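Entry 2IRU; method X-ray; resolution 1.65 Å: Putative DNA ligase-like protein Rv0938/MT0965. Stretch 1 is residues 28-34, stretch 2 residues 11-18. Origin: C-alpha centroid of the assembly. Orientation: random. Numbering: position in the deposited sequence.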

# COMPACT_ATOMS: atom_id res chain seq x y z
N THR A 28 4.05 20.22 6.92
CA THR A 28 3.53 21.12 5.88
C THR A 28 3.48 20.48 4.49
O THR A 28 4.05 19.40 4.24
CB THR A 28 4.43 22.35 5.70
OG1 THR A 28 5.72 21.93 5.23
CG2 THR A 28 4.59 23.15 7.00
N LYS A 29 2.83 21.17 3.57
CA LYS A 29 2.85 20.73 2.17
C LYS A 29 4.29 20.61 1.68
O LYS A 29 4.63 19.63 1.01
CB LYS A 29 2.05 21.67 1.29
CG LYS A 29 0.57 21.59 1.45
CD LYS A 29 -0.14 22.34 0.33
CE LYS A 29 -0.06 21.61 -1.04
NZ LYS A 29 -0.73 22.36 -2.24
N SER A 30 5.16 21.56 2.04
CA SER A 30 6.59 21.50 1.66
C SER A 30 7.26 20.22 2.18
O SER A 30 8.01 19.54 1.44
CB SER A 30 7.34 22.75 2.15
OG SER A 30 8.67 22.75 1.67
N ASP A 31 6.98 19.89 3.43
CA ASP A 31 7.51 18.64 4.01
C ASP A 31 7.11 17.43 3.17
O ASP A 31 7.92 16.52 2.92
CB ASP A 31 6.98 18.44 5.43
CG ASP A 31 7.60 19.42 6.44
OD1 ASP A 31 8.79 19.79 6.30
OD2 ASP A 31 6.88 19.75 7.40
N ILE A 32 5.83 17.40 2.81
CA ILE A 32 5.28 16.27 2.05
C ILE A 32 5.86 16.19 0.62
O ILE A 32 6.20 15.08 0.12
CB ILE A 32 3.73 16.34 2.12
CG1 ILE A 32 3.26 16.26 3.61
CG2 ILE A 32 3.05 15.33 1.25
CD1 ILE A 32 3.74 15.09 4.39
N PHE A 33 6.00 17.36 -0.01
CA PHE A 33 6.61 17.47 -1.34
C PHE A 33 8.03 16.88 -1.31
O PHE A 33 8.42 16.05 -2.15
CB PHE A 33 6.62 18.96 -1.74
CG PHE A 33 6.83 19.23 -3.23
CD1 PHE A 33 5.82 18.99 -4.17
CD2 PHE A 33 8.01 19.85 -3.66
CE1 PHE A 33 6.01 19.35 -5.53
CE2 PHE A 33 8.19 20.19 -5.01
CZ PHE A 33 7.19 19.93 -5.92
N ASP A 34 8.79 17.26 -0.29
CA ASP A 34 10.16 16.78 -0.20
C ASP A 34 10.15 15.30 0.14
O ASP A 34 10.98 14.55 -0.33
CB ASP A 34 10.95 17.59 0.84
CG ASP A 34 11.46 18.94 0.28
OD1 ASP A 34 11.35 19.20 -0.95
OD2 ASP A 34 12.00 19.74 1.08
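Stretch 2 11-18: RVTLTNAD

Residues 11-18 form an irregular strip of chain that packs along the first turns of the helix beginning at Lys-29, joined to it by two hydrogen bonds near the helix start and by an apolar cluster around the ring of Phe-33. The two segments bury 442 Å² between them, both sides summed.

Stretch 2 has no regular secondary structure. From Arg-11 to Thr-15 its backbone is extended, Asn-16 turns it with positive phi and psi (51/48), and Ala-17 follows with helix-like angles (-48/-35). It runs against the direction of the helix: Leu-14 lies nearest Phe-33 (CA to CA 7.7 Å), Ala-17 nearest Ser-30 (CA to CA 4.7 Å) and Asp-18 nearest Thr-28 (CA to CA 5.8 Å). The backbones are thus nearest at Ser-30 and Ala-17, where they are hydrogen-bonded, and farther apart at Phe-33 and Leu-14, where the contact is between side chains.

At the helix start, Ser-30 N donates to Ala-17 O (3.0 Å, N-H...O angle 152°). An amide in the first turn has no carbonyl partner within its own helix, so the carbonyl of Ala-17 serves instead. The same oxygen, Ala-17 O, lies 3.5 Å from Thr-28 CB. Thr-28 itself caps the helix, its OG1 accepting from Asp-31 N at 3.0 Å, while Asp-31 OD2 accepts in return from Thr-28 N at 2.9 Å.

Lys-29 has the largest covered area in stretch 1. Its side chain passes along the backbone of Thr-15 and Asn-16, with Lys-29 CD 3.3 Å from Asn-16 O. The chain ends in a hydrogen bond from Lys-29 NZ to Thr-15 O (2.8 Å). A water extends this link, accepting from Lys-29 NZ (2.8 Å) and donating to Asn-16 OD1 (2.9 Å). Thr-15 thus takes part through its carbonyl even though its CA-to-CB bond points away from the helix.

One turn further on, Leu-14 covers a face of the Phe-33 ring. Its CB lies 4.0 Å from the centroid of the Phe-33 ring and 11° off the ring normal, a CH-pi contact, and its CD1 comes within 3.8 Å of Phe-33 CD1. Leu-14 also reaches back to the first turn, with CD1 4.0 Å from Lys-29 CE and CD2 4.0 Å from Ser-30 CA. Val-12 approaches the edge of the ring, its CG1 4.2 Å from Phe-33 CE1. Between them, the CA-to-CB bond of Thr-13 points away and the residue makes no contact with the helix segment, as the alternation of an extended chain would predict.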

# COMPACT_ATOMS: atom_id res chain seq x y z
N ARG A 11 5.73 18.74 -15.29
CA ARG A 11 6.03 19.84 -14.37
C ARG A 11 4.91 19.95 -13.32
O ARG A 11 3.73 19.88 -13.65
CB ARG A 11 6.12 21.18 -15.11
CG ARG A 11 7.13 21.27 -16.28
CD ARG A 11 7.07 22.66 -16.91
NE ARG A 11 8.20 23.50 -16.45
CZ ARG A 11 8.07 24.60 -15.73
NH1 ARG A 11 6.87 25.02 -15.39
NH2 ARG A 11 9.14 25.28 -15.33
N VAL A 12 5.29 20.14 -12.06
CA VAL A 12 4.30 20.39 -11.01
C VAL A 12 4.75 21.60 -10.22
O VAL A 12 5.93 21.71 -9.87
CB VAL A 12 4.19 19.18 -10.06
CG1 VAL A 12 3.33 19.48 -8.78
CG2 VAL A 12 3.60 18.03 -10.83
N THR A 13 3.80 22.48 -9.97
CA THR A 13 4.05 23.69 -9.18
C THR A 13 3.42 23.48 -7.77
O THR A 13 2.21 23.30 -7.61
CB THR A 13 3.46 24.97 -9.83
OG1 THR A 13 4.01 25.17 -11.16
CG2 THR A 13 3.79 26.19 -8.94
N LEU A 14 4.26 23.48 -6.75
CA LEU A 14 3.76 23.37 -5.39
C LEU A 14 3.15 24.74 -5.00
O LEU A 14 3.79 25.79 -5.12
CB LEU A 14 4.89 23.03 -4.39
CG LEU A 14 4.49 22.87 -2.93
CD1 LEU A 14 3.51 21.68 -2.75
CD2 LEU A 14 5.75 22.72 -2.02
N THR A 15 1.90 24.70 -4.57
CA THR A 15 1.25 25.87 -4.00
C THR A 15 1.00 25.71 -2.51
O THR A 15 0.97 24.59 -2.01
CB THR A 15 -0.13 26.18 -4.67
OG1 THR A 15 -1.04 25.12 -4.36
CG2 THR A 15 0.04 26.35 -6.21
N ASN A 16 0.89 26.86 -1.83
CA ASN A 16 0.66 26.88 -0.39
C ASN A 16 1.68 25.98 0.35
O ASN A 16 1.31 25.16 1.23
CB ASN A 16 -0.75 26.40 -0.07
CG ASN A 16 -1.82 27.25 -0.77
OD1 ASN A 16 -2.55 26.74 -1.62
ND2 ASN A 16 -1.82 28.54 -0.52
N ALA A 17 2.96 26.15 0.02
CA ALA A 17 4.06 25.39 0.69
C ALA A 17 4.02 25.37 2.22
O ALA A 17 4.42 24.37 2.87
CB ALA A 17 5.44 25.89 0.21
N ASP A 18 3.57 26.50 2.79
CA ASP A 18 3.55 26.65 4.22
C ASP A 18 2.32 26.03 4.81
O ASP A 18 2.20 26.02 6.04
CB ASP A 18 3.63 28.14 4.64
CG ASP A 18 2.47 28.98 4.10
OD1 ASP A 18 1.88 28.60 3.05
OD2 ASP A 18 2.18 30.08 4.69
O HOH W 1 -2.96 23.83 -1.57